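Local coordinates for protein peptidoglycan D,D-transpeptidase PbpA (PDB 3UN7) that probably cross-links the peptidoglycan of the mycobacterial cell wall as a penicillin-binding D,D-transpeptidase, thereby probably helping to regulate cell length, at residues R47-P52 with Y152-L157. Residues are numbered along the deposited sequence; the frame is centred on the assembly and turned at random.
Sequences RVYPNP and YDPNLL
Asn155 reads the backbone of Tyr49 with both ends of its carboxamide, a compact example of how an amide side chain can pair with the N-H and C=O of one residue as a neighbouring backbone would, here just beyond a strand end. Its OD1 accepts from Tyr49 N at 3.0 Å, while ND2 donates to Tyr49 O at 2.8 Å in a nearly straight bond (172°) close to the amide plane. A more bent bond (136°), tilted from that plane, runs from ND2 to the syn side of Asp153 OD1, and a water joins Asn155 OD1 to Arg47 O, so the amide is fixed in rotation. Asp153, with CG anti to its backbone N (chi1 179°), also accepts from Asn155 N through OD1, from above the carboxylate plane, a capping bond at the start of the short, weakly bonded helix 154-157. Beside these polar bonds, Pro154 CB sits over the centre of the Tyr49 ring, 3.6 Å from its centroid, in a CH-pi contact. Pro52 CB adds an apolar contact with Pro154 CD at 3.5 Å. The contact joins the dimerisation-family region, just after edge strand 45-48, to the transpeptidase part after strand 143-149; helix 52-59, which Pro52 begins, touches Tyr49 through Thr59 and Pro154 through Ala56, and helix 162-174 packs on Leu156 and Leu157.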
loop_
_atom_site.group_PDB
_atom_site.type_symbol
_atom_site.label_atom_id
_atom_site.label_comp_id
_atom_site.label_asym_id
_atom_site.label_seq_id
_atom_site.Cartn_x
_atom_site.Cartn_y
_atom_site.Cartn_z
ATOM N N ARG A 47 -7.442 27.050 6.654
ATOM C CA ARG A 47 -6.898 25.956 5.850
ATOM C C ARG A 47 -8.023 25.330 5.056
ATOM O O ARG A 47 -9.090 25.037 5.622
ATOM C CB ARG A 47 -6.248 24.896 6.750
ATOM C CG ARG A 47 -5.270 23.966 6.052
ATOM C CD ARG A 47 -4.095 24.742 5.489
ATOM N NE ARG A 47 -3.004 23.902 5.003
ATOM C CZ ARG A 47 -2.027 24.337 4.208
ATOM N NH1 ARG A 47 -2.020 25.598 3.786
ATOM N NH2 ARG A 47 -1.037 23.514 3.838
ATOM N N VAL A 48 -7.776 25.098 3.764
ATOM C CA VAL A 48 -8.788 24.555 2.850
ATOM C C VAL A 48 -8.259 23.306 2.141
ATOM O O VAL A 48 -7.110 23.285 1.696
ATOM C CB VAL A 48 -9.245 25.622 1.820
ATOM C CG1 VAL A 48 -10.315 25.055 0.872
ATOM C CG2 VAL A 48 -9.815 26.839 2.546
ATOM N N TYR A 49 -9.100 22.278 2.050
ATOM C CA TYR A 49 -8.756 21.004 1.406
ATOM C C TYR A 49 -9.787 20.816 0.316
ATOM O O TYR A 49 -10.911 20.398 0.616
ATOM C CB TYR A 49 -8.829 19.848 2.428
ATOM C CG TYR A 49 -7.893 20.069 3.597
ATOM C CD1 TYR A 49 -8.308 20.764 4.731
ATOM C CD2 TYR A 49 -6.571 19.612 3.550
ATOM C CE1 TYR A 49 -7.435 20.975 5.809
ATOM C CE2 TYR A 49 -5.690 19.847 4.605
ATOM C CZ TYR A 49 -6.126 20.524 5.723
ATOM O OH TYR A 49 -5.251 20.722 6.763
ATOM N N PRO A 50 -9.436 21.161 -0.938
ATOM C CA PRO A 50 -10.451 21.177 -2.015
ATOM C C PRO A 50 -10.927 19.815 -2.539
ATOM O O PRO A 50 -11.979 19.760 -3.172
ATOM C CB PRO A 50 -9.770 21.986 -3.133
ATOM C CG PRO A 50 -8.321 21.734 -2.950
ATOM C CD PRO A 50 -8.117 21.604 -1.427
ATOM N N ASN A 51 -10.182 18.734 -2.289
ATOM C CA ASN A 51 -10.683 17.391 -2.603
ATOM C C ASN A 51 -10.444 16.518 -1.369
ATOM O O ASN A 51 -9.612 15.588 -1.393
ATOM C CB ASN A 51 -10.015 16.824 -3.867
ATOM C CG ASN A 51 -10.793 15.671 -4.479
ATOM O OD1 ASN A 51 -11.749 15.163 -3.888
ATOM N ND2 ASN A 51 -10.396 15.262 -5.690
ATOM N N PRO A 52 -11.187 16.810 -0.282
ATOM C CA PRO A 52 -10.704 16.500 1.067
ATOM C C PRO A 52 -10.611 15.006 1.407
ATOM O O PRO A 52 -9.565 14.566 1.883
ATOM C CB PRO A 52 -11.698 17.222 1.984
ATOM C CG PRO A 52 -12.953 17.370 1.167
ATOM C CD PRO A 52 -12.548 17.392 -0.276
ATOM N N TYR A 152 -12.188 10.887 5.564
ATOM C CA TYR A 152 -12.873 11.930 6.313
ATOM C C TYR A 152 -12.559 13.269 5.666
ATOM O O TYR A 152 -11.677 13.359 4.816
ATOM C CB TYR A 152 -12.404 11.939 7.771
ATOM C CG TYR A 152 -10.986 12.407 7.928
ATOM C CD1 TYR A 152 -10.705 13.730 8.301
ATOM C CD2 TYR A 152 -9.916 11.551 7.661
ATOM C CE1 TYR A 152 -9.398 14.183 8.403
ATOM C CE2 TYR A 152 -8.608 11.996 7.773
ATOM C CZ TYR A 152 -8.358 13.311 8.136
ATOM O OH TYR A 152 -7.058 13.741 8.260
ATOM N N ASP A 153 -13.250 14.308 6.102
ATOM C CA ASP A 153 -13.060 15.637 5.527
ATOM C C ASP A 153 -12.196 16.511 6.456
ATOM O O ASP A 153 -12.684 16.990 7.473
ATOM C CB ASP A 153 -14.439 16.260 5.286
ATOM C CG ASP A 153 -14.366 17.656 4.715
ATOM O OD1 ASP A 153 -13.254 18.164 4.475
ATOM O OD2 ASP A 153 -15.448 18.241 4.482
ATOM N N PRO A 154 -10.903 16.716 6.112
ATOM C CA PRO A 154 -10.056 17.572 6.960
ATOM C C PRO A 154 -10.564 18.997 7.123
ATOM O O PRO A 154 -10.139 19.666 8.046
ATOM C CB PRO A 154 -8.703 17.568 6.225
ATOM C CG PRO A 154 -8.713 16.247 5.483
ATOM C CD PRO A 154 -10.131 16.162 4.983
ATOM N N ASN A 155 -11.481 19.445 6.260
ATOM C CA ASN A 155 -12.071 20.790 6.410
ATOM C C ASN A 155 -12.797 20.937 7.731
ATOM O O ASN A 155 -12.862 22.030 8.290
ATOM C CB ASN A 155 -13.013 21.133 5.252
ATOM C CG ASN A 155 -12.264 21.339 3.961
ATOM O OD1 ASN A 155 -11.501 22.301 3.831
ATOM N ND2 ASN A 155 -12.440 20.414 3.006
ATOM N N LEU A 156 -13.336 19.829 8.225
ATOM C CA LEU A 156 -14.001 19.795 9.528
ATOM C C LEU A 156 -13.098 20.186 10.689
ATOM O O LEU A 156 -13.506 20.950 11.594
ATOM C CB LEU A 156 -14.557 18.393 9.784
ATOM C CG LEU A 156 -15.849 18.026 9.039
ATOM C CD1 LEU A 156 -16.199 16.530 9.242
ATOM C CD2 LEU A 156 -17.020 18.927 9.443
ATOM N N LEU A 157 -11.884 19.636 10.676
ATOM C CA LEU A 157 -10.895 19.880 11.725
ATOM C C LEU A 157 -10.151 21.207 11.527
ATOM O O LEU A 157 -9.586 21.747 12.470
ATOM C CB LEU A 157 -9.960 18.665 11.863
ATOM C CG LEU A 157 -10.809 17.465 12.333
ATOM C CD1 LEU A 157 -10.010 16.176 12.485
ATOM C CD2 LEU A 157 -11.516 17.781 13.645
HETATM O O HOH W 1 -11.640 24.679 5.245
#